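Long-range contacts in MaoC family protein (Mycobacterium tuberculosis H37Rv, PDB 3KHP), which probably interconverts (3R)-3-hydroxyacyl thioesters and trans-2-enoyl thioesters by removing or adding water: residues R43-Y48 against Q71-T76; I106-P111 against L152-L157; R240-E245 against T273-T278; G281-R286 against G304-V309. All coordinates share one frame; numbering follows the deposited sequence. Where two conformers were deposited one is given.

How the contacts relate
Followed from the N terminus, the contacts come one after another in series; none nests in or crosses another. Contact 1 closes a loop of 22 residues, pinning helix 42-51 to the loop before helix 78-81. Contact 2 spans 40 residues and pairs strands 103-108 and 152-162. Contact 3, across 27 residues, lays helix 231-245 on strand 271-279; contact 4, across 17, closes the hairpin of strands 282-289 and 298-308. Strands 271-279 and 282-289 are sheet neighbours, so contacts 3 and 4 adjoin. Pro-75 and Thr-76 touch Ile-106, joining contacts 1 and 2; Leu-74 and Pro-75 lean on helix 231-245. A salt bridge between Arg-107 and Glu-307 joins contacts 2 and 4.

Contact 1. Residues R43-Y48 against Q71-T76; sequences RDTLLY and QQVLPT
Tyr-48 sends its side chain from helix 42-51 to the 71-76 loop. CG anti to the backbone N (chi1 171°) carries the ring toward the loop. CB and CG meet nothing close there, but CE2 lies between CB of Leu-74 (4.2 Å) and OG1 of Thr-76 (3.5 Å), and CZ comes 3.4 Å from that OG1. At the tip, the OH of Tyr-48 makes a very short hydrogen bond, 2.5 Å and of doubtful exact length, with OG1 of Thr-76, which lies at the ring edge and in its plane; either hydroxyl could be the donor. Tyrosine suits the place, offering a greasy flank and a polar end, and Tyr-77 meets its ring edge-to-face. One turn back, CG2 of Thr-45 packs 3.7 Å from CG1 of Val-73. OG1 of Thr-45 accepts a weak bond, 3.0 Å, from NE2 of Gln-71, while its stronger partner is Ala-114 O. A water links Thr-45 O to Leu-74 N. Arg-43 pairs ionically with Asp-44 of the second subunit. The helix, between this loop and the second subunit, belongs to the N-terminal hydratase 2 domain, part of what is probably a double hot-dog fold.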
loop_
_atom_site.group_PDB
_atom_site.type_symbol
_atom_site.label_atom_id
_atom_site.label_comp_id
_atom_site.label_asym_id
_atom_site.label_seq_id
_atom_site.Cartn_x
_atom_site.Cartn_y
_atom_site.Cartn_z
ATOM N N ARG A 43 -7.990 6.935 2.118
ATOM C CA ARG A 43 -6.998 6.177 1.348
ATOM C C ARG A 43 -5.856 5.687 2.233
ATOM O O ARG A 43 -5.353 4.597 2.047
ATOM C CB ARG A 43 -6.439 7.069 0.273
ATOM C CG ARG A 43 -5.543 6.390 -0.697
ATOM C CD ARG A 43 -4.872 7.443 -1.452
ATOM N NE ARG A 43 -4.294 6.989 -2.694
ATOM C CZ ARG A 43 -3.197 7.523 -3.221
ATOM N NH1 ARG A 43 -2.561 8.499 -2.579
ATOM N NH2 ARG A 43 -2.725 7.078 -4.387
ATOM N N ASP A 44 -5.440 6.527 3.170
ATOM C CA ASP A 44 -4.345 6.209 4.049
ATOM C C ASP A 44 -4.703 5.062 4.982
ATOM O O ASP A 44 -3.873 4.213 5.243
ATOM C CB ASP A 44 -3.959 7.440 4.903
ATOM C CG ASP A 44 -3.446 8.561 4.081
ATOM O OD1 ASP A 44 -2.467 8.324 3.378
ATOM O OD2 ASP A 44 -4.035 9.673 4.065
ATOM N N THR A 45 -5.925 5.058 5.510
ATOM C CA THR A 45 -6.280 4.079 6.548
ATOM C C THR A 45 -6.599 2.761 5.861
ATOM O O THR A 45 -6.297 1.707 6.375
ATOM C CB THR A 45 -7.426 4.558 7.446
ATOM O OG1 THR A 45 -8.405 5.245 6.661
ATOM C CG2 THR A 45 -6.922 5.516 8.561
ATOM N N LEU A 46 -7.165 2.846 4.657
ATOM C CA LEU A 46 -7.346 1.685 3.817
ATOM C C LEU A 46 -5.979 1.085 3.450
ATOM O O LEU A 46 -5.758 -0.115 3.618
ATOM C CB LEU A 46 -8.113 2.066 2.534
ATOM C CG LEU A 46 -9.594 2.458 2.728
ATOM C CD1 LEU A 46 -10.125 3.147 1.504
ATOM C CD2 LEU A 46 -10.470 1.265 3.164
ATOM N N LEU A 47 -5.072 1.929 2.955
ATOM C CA LEU A 47 -3.745 1.459 2.557
ATOM C C LEU A 47 -2.991 0.799 3.704
ATOM O O LEU A 47 -2.245 -0.176 3.489
ATOM C CB LEU A 47 -2.914 2.628 1.997
ATOM C CG LEU A 47 -1.543 2.257 1.444
ATOM C CD1 LEU A 47 -1.609 1.075 0.505
ATOM C CD2 LEU A 47 -0.888 3.465 0.733
ATOM N N TYR A 48 -3.178 1.340 4.909
ATOM C CA TYR A 48 -2.517 0.816 6.117
ATOM C C TYR A 48 -3.088 -0.561 6.388
ATOM O O TYR A 48 -2.339 -1.502 6.629
ATOM C CB TYR A 48 -2.743 1.744 7.331
ATOM C CG TYR A 48 -2.266 1.136 8.638
ATOM C CD1 TYR A 48 -0.937 1.237 9.029
ATOM C CD2 TYR A 48 -3.125 0.469 9.472
ATOM C CE1 TYR A 48 -0.472 0.621 10.177
ATOM C CE2 TYR A 48 -2.662 -0.126 10.647
ATOM C CZ TYR A 48 -1.343 -0.015 11.000
ATOM O OH TYR A 48 -0.884 -0.565 12.156
ATOM N N GLN A 71 -16.550 1.947 7.295
ATOM C CA GLN A 71 -15.125 1.721 7.500
ATOM C C GLN A 71 -14.782 1.832 8.980
ATOM O O GLN A 71 -15.217 2.767 9.656
ATOM C CB GLN A 71 -14.277 2.723 6.706
ATOM C CG GLN A 71 -12.814 2.289 6.635
ATOM C CD GLN A 71 -11.977 3.317 6.010
ATOM O OE1 GLN A 71 -12.479 4.155 5.259
ATOM N NE2 GLN A 71 -10.676 3.281 6.287
ATOM N N GLN A 72 -14.045 0.851 9.473
ATOM C CA GLN A 72 -13.328 0.928 10.734
ATOM C C GLN A 72 -11.792 1.075 10.482
ATOM O O GLN A 72 -11.272 0.621 9.460
ATOM C CB GLN A 72 -13.554 -0.353 11.533
ATOM C CG GLN A 72 -14.989 -0.603 11.908
ATOM C CD GLN A 72 -15.142 -1.784 12.827
ATOM O OE1 GLN A 72 -14.584 -1.799 13.914
ATOM N NE2 GLN A 72 -15.912 -2.784 12.397
ATOM N N VAL A 73 -11.089 1.684 11.440
ATOM C CA VAL A 73 -9.648 1.934 11.364
ATOM C C VAL A 73 -8.953 1.069 12.384
ATOM O O VAL A 73 -9.357 1.003 13.532
ATOM C CB VAL A 73 -9.343 3.412 11.627
ATOM C CG1 VAL A 73 -7.820 3.659 11.608
ATOM C CG2 VAL A 73 -10.016 4.248 10.575
ATOM N N LEU A 74 -7.917 0.358 11.986
ATOM C CA LEU A 74 -7.246 -0.463 12.991
ATOM C C LEU A 74 -6.603 0.417 14.070
ATOM O O LEU A 74 -6.113 1.528 13.792
ATOM C CB LEU A 74 -6.232 -1.385 12.359
ATOM C CG LEU A 74 -6.831 -2.427 11.428
ATOM C CD1 LEU A 74 -5.768 -2.993 10.519
ATOM C CD2 LEU A 74 -7.538 -3.469 12.205
ATOM N N PRO A 75 -6.662 -0.027 15.328
ATOM C CA PRO A 75 -6.169 0.878 16.384
ATOM C C PRO A 75 -4.652 1.002 16.333
ATOM O O PRO A 75 -4.116 2.036 16.729
ATOM C CB PRO A 75 -6.657 0.233 17.690
ATOM C CG PRO A 75 -6.932 -1.184 17.349
ATOM C CD PRO A 75 -7.389 -1.174 15.886
ATOM N N THR A 76 -3.974 -0.001 15.792
ATOM C CA THR A 76 -2.536 0.114 15.601
ATOM C C THR A 76 -2.166 1.193 14.605
ATOM O O THR A 76 -0.980 1.545 14.498
ATOM C CB THR A 76 -1.879 -1.163 15.134
ATOM O OG1 THR A 76 -2.381 -1.515 13.850
ATOM C CG2 THR A 76 -2.057 -2.270 16.146
HETATM O O HOH W 1 -7.195 0.792 9.196
#

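Contact 2. Residues I106-P111 against L152-L157; sequences IRLHAP and LVAETL
Arg-107 and Glu-155 form the central hydrogen-bonded pair of two antiparallel strands, each backbone N reaching the other's O at 2.8 Å. Beyond the end of strand 103-108, His-109 N adds a third backbone bond, to Val-153 O.

Among polar side chains, NE2 of His-109 donates to OE1 of Glu-155 over 2.8 Å. The bond lies in the ring plane of His-109 but reaches OE1 on its anti side and somewhat out of the carboxylate plane, ring and carboxylate being turned 35° apart; it helps fix the rotation of the imidazole and would probably favour a positive charge on it. Arg-107 runs alongside Glu-155, its CD 3.5 Å from OE1. A bend at chi3 (-59°) carries the guanidinium onward, leaving NE 4.6 Å from that oxygen, beyond a salt bridge; its firm ionic partner is Glu-307.

Among apolar contacts, CD2 of Leu-152 rests over one face of the His-109 ring, 3.6 Å from its NE2. On the buried side, CD1 of Leu-108 meets CB of Ala-154 at 3.6 Å, a small residue leaving room for a branched one. Along its other edge, strand 152-162 faces Gly-144 with both Val-153 and Ala-154, a classic beta bulge.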
loop_
_atom_site.group_PDB
_atom_site.type_symbol
_atom_site.label_atom_id
_atom_site.label_comp_id
_atom_site.label_asym_id
_atom_site.label_seq_id
_atom_site.Cartn_x
_atom_site.Cartn_y
_atom_site.Cartn_z
ATOM N N ILE A 106 0.323 1.266 22.395
ATOM C CA ILE A 106 -0.596 2.275 21.965
ATOM C C ILE A 106 -1.758 2.273 22.948
ATOM O O ILE A 106 -2.043 1.280 23.545
ATOM C CB ILE A 106 -1.092 2.060 20.526
ATOM C CG1 ILE A 106 -1.973 0.821 20.449
ATOM C CG2 ILE A 106 0.063 1.980 19.513
ATOM C CD1 ILE A 106 -2.565 0.618 19.117
ATOM N N ARG A 107 -2.419 3.397 23.124
ATOM C CA ARG A 107 -3.646 3.423 23.917
ATOM C C ARG A 107 -4.622 4.337 23.209
ATOM O O ARG A 107 -4.250 5.445 22.832
ATOM C CB ARG A 107 -3.343 3.896 25.354
ATOM C CG ARG A 107 -4.544 4.031 26.248
ATOM C CD ARG A 107 -4.170 4.200 27.753
ATOM N NE ARG A 107 -3.390 3.069 28.231
ATOM C CZ ARG A 107 -3.892 1.980 28.797
ATOM N NH1 ARG A 107 -5.201 1.854 28.996
ATOM N NH2 ARG A 107 -3.078 1.002 29.172
ATOM N N LEU A 108 -5.853 3.877 23.011
ATOM C CA LEU A 108 -6.864 4.684 22.318
ATOM C C LEU A 108 -7.961 5.105 23.295
ATOM O O LEU A 108 -8.318 4.372 24.198
ATOM C CB LEU A 108 -7.462 3.914 21.136
ATOM C CG LEU A 108 -6.666 3.836 19.806
ATOM C CD1 LEU A 108 -6.401 5.202 19.142
ATOM C CD2 LEU A 108 -5.378 3.094 20.051
ATOM N N HIS A 109 -8.465 6.318 23.104
ATOM C CA HIS A 109 -9.515 6.893 23.938
ATOM C C HIS A 109 -10.766 7.173 23.159
ATOM O O HIS A 109 -11.806 7.497 23.739
ATOM C CB HIS A 109 -8.994 8.174 24.548
ATOM C CG HIS A 109 -7.817 7.935 25.415
ATOM N ND1 HIS A 109 -7.934 7.422 26.686
ATOM C CD2 HIS A 109 -6.490 8.007 25.155
ATOM C CE1 HIS A 109 -6.730 7.247 27.196
ATOM N NE2 HIS A 109 -5.835 7.601 26.290
ATOM N N ALA A 110 -10.646 7.068 21.842
ATOM C CA ALA A 110 -11.768 7.123 20.926
ATOM C C ALA A 110 -11.408 6.318 19.670
ATOM O O ALA A 110 -10.250 5.979 19.444
ATOM C CB ALA A 110 -12.094 8.584 20.563
ATOM N N PRO A 111 -12.400 5.990 18.858
ATOM C CA PRO A 111 -12.056 5.375 17.573
ATOM C C PRO A 111 -11.285 6.352 16.700
ATOM O O PRO A 111 -11.508 7.547 16.786
ATOM C CB PRO A 111 -13.421 5.072 16.937
ATOM C CG PRO A 111 -14.461 5.214 18.075
ATOM C CD PRO A 111 -13.855 6.166 19.058
ATOM N N LEU A 152 -8.296 14.097 24.078
ATOM C CA LEU A 152 -7.199 13.149 23.862
ATOM C C LEU A 152 -7.726 11.931 23.084
ATOM O O LEU A 152 -8.649 11.260 23.527
ATOM C CB LEU A 152 -6.566 12.751 25.200
ATOM C CG LEU A 152 -5.484 11.675 25.138
ATOM C CD1 LEU A 152 -4.196 12.163 24.484
ATOM C CD2 LEU A 152 -5.217 11.149 26.486
ATOM N N VAL A 153 -7.153 11.666 21.919
ATOM C CA VAL A 153 -7.604 10.563 21.080
ATOM C C VAL A 153 -6.734 9.328 21.224
ATOM O O VAL A 153 -7.242 8.256 21.498
ATOM C CB VAL A 153 -7.651 11.008 19.618
ATOM C CG1 VAL A 153 -7.820 9.817 18.716
ATOM C CG2 VAL A 153 -8.775 12.040 19.437
ATOM N N ALA A 154 -5.419 9.498 21.067
ATOM C CA ALA A 154 -4.440 8.384 21.127
ATOM C C ALA A 154 -3.145 8.706 21.920
ATOM O O ALA A 154 -2.698 9.852 22.003
ATOM C CB ALA A 154 -4.069 7.949 19.719
ATOM N N GLU A 155 -2.554 7.666 22.493
ATOM C CA GLU A 155 -1.253 7.763 23.115
ATOM C C GLU A 155 -0.351 6.657 22.551
ATOM O O GLU A 155 -0.812 5.557 22.250
ATOM C CB GLU A 155 -1.325 7.583 24.642
ATOM C CG GLU A 155 -2.196 8.567 25.396
ATOM C CD GLU A 155 -2.255 8.273 26.911
ATOM O OE1 GLU A 155 -3.202 7.555 27.342
ATOM O OE2 GLU A 155 -1.344 8.758 27.649
ATOM N N THR A 156 0.943 6.938 22.450
ATOM C CA THR A 156 1.859 5.912 22.019
ATOM C C THR A 156 3.082 5.875 22.911
ATOM O O THR A 156 3.498 6.889 23.474
ATOM C CB THR A 156 2.258 6.117 20.546
ATOM O OG1 THR A 156 2.777 7.438 20.354
ATOM C CG2 THR A 156 1.055 5.963 19.652
ATOM N N LEU A 157 3.672 4.702 23.026
ATOM C CA LEU A 157 4.887 4.564 23.771
ATOM C C LEU A 157 5.875 3.706 22.980
ATOM O O LEU A 157 5.623 2.541 22.715
ATOM C CB LEU A 157 4.587 3.964 25.148
ATOM C CG LEU A 157 5.722 4.067 26.164
ATOM C CD1 LEU A 157 5.809 5.520 26.668
ATOM C CD2 LEU A 157 5.555 3.038 27.354
#

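Contact 3. Residues R240-E245 against T273-T278; sequences RALVAE and TVIWRT
Leu-242 and Ile-275 press their terminal methyls together between helix and strand, CD2 of the leucine only 3.4 Å from CD1 of the isoleucine, tighter than usual for two carbons. CG of Leu-242 stands anti to its carbonyl carbon, which brings CD2 to the strand. Ile-275 reaches so far because CD1 continues its chain in extended form (chi2 172°), making a long, slim knob that points at the helix. Beside it, Glu-245 slides past in the opposite direction, its CG 3.9 Å from the same CD1, so that one methyl group serves two helix residues a turn apart. Ala-241 is small enough to let the strand come close, and its CB sits 4.0 Å from CB of Thr-273, whose hydroxyl bonds to Thr-287.

Segment 240-245 of helix 231-245 runs at 43° to segment 273-278, the long helix against an antiparallel sheet that marks the hot-dog fold of MaoC-like domains. Phe-285 and Val-306, from the next strands of that sheet, also touch Leu-242.

Nearer the helix end the contact turns ionic. Glu-245 leaves the backbone with CG opposite N, then bends at chi2 (61°), which swings the carboxylate toward Arg-277. That arginine is stretched out from CG to NE, and its NH1 and NH2 both grip OE2 end-on, at 2.9 Å and 2.8 Å. OE2 lies at the guanidinium edge, in its plane, although the two flat groups stand steeply to each other. NH1 meets the anti lone pair of OE2, whereas NH2 comes from above the carboxylate plane. Because Arg-277 was deposited in two conformers, this salt bridge may hold only part of the time.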
loop_
_atom_site.group_PDB
_atom_site.type_symbol
_atom_site.label_atom_id
_atom_site.label_comp_id
_atom_site.label_asym_id
_atom_site.label_seq_id
_atom_site.Cartn_x
_atom_site.Cartn_y
_atom_site.Cartn_z
ATOM N N ARG A 240 -4.594 -7.143 14.282
ATOM C CA ARG A 240 -5.759 -7.641 13.569
ATOM C C ARG A 240 -6.256 -8.904 14.244
ATOM O O ARG A 240 -7.467 -9.078 14.427
ATOM C CB ARG A 240 -5.434 -7.972 12.112
ATOM C CG ARG A 240 -5.427 -6.798 11.180
ATOM C CD ARG A 240 -5.805 -7.216 9.751
ATOM N NE ARG A 240 -4.714 -7.948 9.166
ATOM C CZ ARG A 240 -4.743 -9.180 8.690
ATOM N NH1 ARG A 240 -5.851 -9.916 8.662
ATOM N NH2 ARG A 240 -3.606 -9.685 8.222
ATOM N N ALA A 241 -5.327 -9.792 14.592
ATOM C CA ALA A 241 -5.701 -11.009 15.305
ATOM C C ALA A 241 -6.408 -10.659 16.632
ATOM O O ALA A 241 -7.355 -11.339 17.028
ATOM C CB ALA A 241 -4.523 -11.878 15.533
ATOM N N LEU A 242 -5.988 -9.589 17.296
ATOM C CA LEU A 242 -6.571 -9.281 18.595
ATOM C C LEU A 242 -7.945 -8.646 18.433
ATOM O O LEU A 242 -8.853 -8.942 19.186
ATOM C CB LEU A 242 -5.628 -8.397 19.422
ATOM C CG LEU A 242 -4.268 -9.048 19.686
ATOM C CD1 LEU A 242 -3.253 -7.990 20.136
ATOM C CD2 LEU A 242 -4.338 -10.223 20.705
ATOM N N VAL A 243 -8.084 -7.778 17.437
ATOM C CA VAL A 243 -9.353 -7.218 17.089
ATOM C C VAL A 243 -10.401 -8.293 16.792
ATOM O O VAL A 243 -11.541 -8.182 17.249
ATOM C CB VAL A 243 -9.216 -6.319 15.893
ATOM C CG1 VAL A 243 -10.611 -6.006 15.254
ATOM C CG2 VAL A 243 -8.509 -5.062 16.318
ATOM N N ALA A 244 -10.010 -9.338 16.065
ATOM C CA ALA A 244 -10.918 -10.426 15.751
ATOM C C ALA A 244 -11.292 -11.245 16.999
ATOM O O ALA A 244 -12.475 -11.445 17.296
ATOM C CB ALA A 244 -10.323 -11.350 14.652
ATOM N N GLU A 245 -10.289 -11.736 17.700
ATOM C CA GLU A 245 -10.517 -12.703 18.764
ATOM C C GLU A 245 -11.136 -12.110 20.037
ATOM O O GLU A 245 -11.997 -12.737 20.620
ATOM C CB GLU A 245 -9.211 -13.372 19.164
ATOM C CG GLU A 245 -9.345 -14.216 20.449
ATOM C CD GLU A 245 -10.347 -15.363 20.296
ATOM O OE1 GLU A 245 -10.611 -15.771 19.159
ATOM O OE2 GLU A 245 -10.851 -15.874 21.304
ATOM N N THR A 273 -0.567 -15.640 16.518
ATOM C CA THR A 273 -0.756 -14.897 17.731
ATOM C C THR A 273 -1.516 -15.736 18.768
ATOM O O THR A 273 -2.675 -16.081 18.574
ATOM C CB THR A 273 -1.452 -13.623 17.442
ATOM O OG1 THR A 273 -0.655 -12.909 16.516
ATOM C CG2 THR A 273 -1.582 -12.798 18.681
ATOM N N VAL A 274 -0.819 -16.070 19.845
ATOM C CA VAL A 274 -1.343 -16.888 20.921
ATOM C C VAL A 274 -1.772 -16.011 22.069
ATOM O O VAL A 274 -1.025 -15.170 22.537
ATOM C CB VAL A 274 -0.322 -17.953 21.419
ATOM C CG1 VAL A 274 -0.316 -19.109 20.470
ATOM C CG2 VAL A 274 1.088 -17.376 21.594
ATOM N N ILE A 275 -3.002 -16.211 22.504
ATOM C CA ILE A 275 -3.651 -15.278 23.381
ATOM C C ILE A 275 -4.143 -16.019 24.633
ATOM O O ILE A 275 -4.517 -17.191 24.558
ATOM C CB ILE A 275 -4.832 -14.621 22.666
ATOM C CG1 ILE A 275 -4.372 -13.968 21.342
ATOM C CG2 ILE A 275 -5.514 -13.608 23.581
ATOM C CD1 ILE A 275 -5.523 -13.450 20.469
ATOM N N TRP A 276 -4.132 -15.322 25.769
ATOM C CA TRP A 276 -4.635 -15.844 27.030
ATOM C C TRP A 276 -5.493 -14.780 27.632
ATOM O O TRP A 276 -4.977 -13.681 27.920
ATOM C CB TRP A 276 -3.494 -16.110 28.025
ATOM C CG TRP A 276 -2.615 -17.256 27.723
ATOM C CD1 TRP A 276 -2.692 -18.502 28.260
ATOM C CD2 TRP A 276 -1.494 -17.271 26.842
ATOM N NE1 TRP A 276 -1.693 -19.304 27.755
ATOM C CE2 TRP A 276 -0.946 -18.567 26.879
ATOM C CE3 TRP A 276 -0.899 -16.319 26.020
ATOM C CZ2 TRP A 276 0.154 -18.925 26.124
ATOM C CZ3 TRP A 276 0.203 -16.686 25.281
ATOM C CH2 TRP A 276 0.716 -17.966 25.337
ATOM N N ARG A 277 -6.783 -15.075 27.826
ATOM C CA ARG A 277 -7.668 -14.180 28.571
ATOM C C ARG A 277 -7.329 -14.292 30.052
ATOM O O ARG A 277 -7.307 -15.379 30.618
ATOM C CB ARG A 277 -9.143 -14.527 28.332
ATOM C CG ARG A 277 -9.625 -14.146 26.948
ATOM C CD ARG A 277 -11.040 -14.611 26.704
ATOM N NE ARG A 277 -11.569 -14.088 25.447
ATOM C CZ ARG A 277 -11.466 -14.709 24.278
ATOM N NH1 ARG A 277 -10.853 -15.887 24.190
ATOM N NH2 ARG A 277 -11.984 -14.153 23.193
ATOM N N THR A 278 -7.040 -13.179 30.680
ATOM C CA THR A 278 -6.591 -13.238 32.059
ATOM C C THR A 278 -7.616 -12.698 33.040
ATOM O O THR A 278 -7.758 -13.213 34.109
ATOM C CB THR A 278 -5.228 -12.493 32.249
ATOM O OG1 THR A 278 -5.389 -11.118 31.919
ATOM C CG2 THR A 278 -4.158 -13.113 31.389
#

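Contact 4. Residues G281-R286 against G304-V309; sequences GRAVFR and GAVEYV
Phe-285 and Gly-304 pair across an antiparallel beta hairpin, strands 282-289 and 298-308, which forms part of the hot-dog sheet behind helix 231-245. Five backbone hydrogen bonds bind it: Ala-283 and Val-306 exchange two, Phe-285 and Gly-304 two more, and Tyr-308 N donates to Gly-281 O.

Two glycines carry CH-pi contacts. The first torsion of Phe-285 (75°) sets CG between N and the carbonyl carbon, laying the ring over its neighbour, with CA of Gly-304 3.5 Å from the ring centroid. Lacking a side chain, the glycine lets the ring lie this low. Tyr-308 turns in the same way over CA of Gly-281, 4.0 Å from its centroid; the positive phi of Gly-281 (78°) also suits glycine.

Apolar side chains continue the face that carries Phe-285: its CD2 meets CG2 of Val-306 at 3.5 Å, and Ala-283 lies beside Val-306 and Tyr-308.

The other face is ionic in part. Glu-307 has its strong partner in Arg-107, and its pairing with Arg-282 is long: OE1 lies 4.0 Å from NH1, well out of the guanidinium plane, so no N-H points at it. Instead, CG of Glu-307 sits over the guanidinium face, 3.5 Å from NH1 of Arg-282.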
loop_
_atom_site.group_PDB
_atom_site.type_symbol
_atom_site.label_atom_id
_atom_site.label_comp_id
_atom_site.label_asym_id
_atom_site.label_seq_id
_atom_site.Cartn_x
_atom_site.Cartn_y
_atom_site.Cartn_z
ATOM N N GLY A 281 -11.615 -8.002 30.425
ATOM C CA GLY A 281 -11.086 -6.849 29.714
ATOM C C GLY A 281 -9.572 -6.816 29.548
ATOM O O GLY A 281 -9.045 -5.807 29.140
ATOM N N ARG A 282 -8.892 -7.917 29.851
ATOM C CA ARG A 282 -7.446 -7.963 29.813
ATOM C C ARG A 282 -6.985 -9.266 29.249
ATOM O O ARG A 282 -7.569 -10.312 29.520
ATOM C CB ARG A 282 -6.818 -7.869 31.208
ATOM C CG ARG A 282 -7.161 -6.646 32.016
ATOM C CD ARG A 282 -6.090 -5.606 31.913
ATOM N NE ARG A 282 -6.329 -4.458 32.809
ATOM C CZ ARG A 282 -7.280 -3.537 32.631
ATOM N NH1 ARG A 282 -8.120 -3.599 31.600
ATOM N NH2 ARG A 282 -7.394 -2.539 33.496
ATOM N N ALA A 283 -5.889 -9.222 28.511
ATOM C CA ALA A 283 -5.306 -10.448 28.028
ATOM C C ALA A 283 -3.820 -10.247 27.829
ATOM O O ALA A 283 -3.350 -9.113 27.819
ATOM C CB ALA A 283 -5.970 -10.860 26.716
ATOM N N VAL A 284 -3.107 -11.358 27.642
ATOM C CA VAL A 284 -1.714 -11.326 27.294
ATOM C C VAL A 284 -1.515 -12.153 26.050
ATOM O O VAL A 284 -2.353 -12.995 25.738
ATOM C CB VAL A 284 -0.795 -11.823 28.458
ATOM C CG1 VAL A 284 -0.885 -10.866 29.631
ATOM C CG2 VAL A 284 -1.137 -13.261 28.888
ATOM N N PHE A 285 -0.418 -11.919 25.336
ATOM C CA PHE A 285 -0.164 -12.648 24.100
ATOM C C PHE A 285 1.285 -12.713 23.658
ATOM O O PHE A 285 2.134 -11.967 24.112
ATOM C CB PHE A 285 -1.012 -12.063 22.946
ATOM C CG PHE A 285 -0.504 -10.741 22.427
ATOM C CD1 PHE A 285 0.347 -10.695 21.326
ATOM C CD2 PHE A 285 -0.839 -9.551 23.053
ATOM C CE1 PHE A 285 0.822 -9.477 20.836
ATOM C CE2 PHE A 285 -0.365 -8.343 22.582
ATOM C CZ PHE A 285 0.470 -8.297 21.471
ATOM N N ARG A 286 1.540 -13.630 22.739
ATOM C CA ARG A 286 2.749 -13.618 21.947
ATOM C C ARG A 286 2.383 -13.820 20.507
ATOM O O ARG A 286 1.344 -14.399 20.201
ATOM C CB ARG A 286 3.685 -14.746 22.333
ATOM C CG ARG A 286 4.229 -14.646 23.706
ATOM C CD ARG A 286 5.400 -15.636 23.920
ATOM N NE ARG A 286 4.956 -16.813 24.637
ATOM C CZ ARG A 286 5.031 -16.991 25.957
ATOM N NH1 ARG A 286 5.560 -16.077 26.764
ATOM N NH2 ARG A 286 4.565 -18.114 26.471
ATOM N N GLY A 304 3.194 -9.527 25.250
ATOM C CA GLY A 304 2.011 -8.833 24.753
ATOM C C GLY A 304 0.978 -8.650 25.835
ATOM O O GLY A 304 0.737 -9.560 26.608
ATOM N N ALA A 305 0.366 -7.471 25.872
ATOM C CA ALA A 305 -0.632 -7.115 26.869
ATOM C C ALA A 305 -1.718 -6.342 26.163
ATOM O O ALA A 305 -1.422 -5.473 25.337
ATOM C CB ALA A 305 0.011 -6.249 27.980
ATOM N N VAL A 306 -2.970 -6.659 26.456
ATOM C CA VAL A 306 -4.076 -6.078 25.737
ATOM C C VAL A 306 -5.136 -5.688 26.723
ATOM O O VAL A 306 -5.453 -6.446 27.626
ATOM C CB VAL A 306 -4.780 -7.089 24.763
ATOM C CG1 VAL A 306 -5.570 -6.336 23.719
ATOM C CG2 VAL A 306 -3.840 -7.993 24.118
ATOM N N GLU A 307 -5.709 -4.525 26.523
ATOM C CA GLU A 307 -6.910 -4.133 27.235
ATOM C C GLU A 307 -8.005 -3.987 26.190
ATOM O O GLU A 307 -7.770 -3.471 25.094
ATOM C CB GLU A 307 -6.707 -2.828 28.003
ATOM C CG GLU A 307 -5.676 -2.953 29.115
ATOM C CD GLU A 307 -5.269 -1.634 29.721
ATOM O OE1 GLU A 307 -6.092 -0.706 29.805
ATOM O OE2 GLU A 307 -4.092 -1.522 30.107
ATOM N N TYR A 308 -9.186 -4.482 26.528
ATOM C CA TYR A 308 -10.310 -4.480 25.589
ATOM C C TYR A 308 -11.666 -4.431 26.317
ATOM O O TYR A 308 -11.773 -4.782 27.500
ATOM C CB TYR A 308 -10.213 -5.693 24.661
ATOM C CG TYR A 308 -10.460 -7.004 25.338
ATOM C CD1 TYR A 308 -11.705 -7.628 25.235
ATOM C CD2 TYR A 308 -9.480 -7.635 26.084
ATOM C CE1 TYR A 308 -11.958 -8.832 25.839
ATOM C CE2 TYR A 308 -9.733 -8.849 26.708
ATOM C CZ TYR A 308 -10.990 -9.437 26.577
ATOM O OH TYR A 308 -11.291 -10.666 27.155
ATOM N N VAL A 309 -12.672 -3.936 25.599
ATOM C CA VAL A 309 -14.029 -3.852 26.095
ATOM C C VAL A 309 -14.768 -5.104 25.672
ATOM O O VAL A 309 -14.799 -5.419 24.471
ATOM C CB VAL A 309 -14.763 -2.674 25.478
ATOM C CG1 VAL A 309 -16.249 -2.765 25.801
ATOM C CG2 VAL A 309 -14.171 -1.358 25.963
#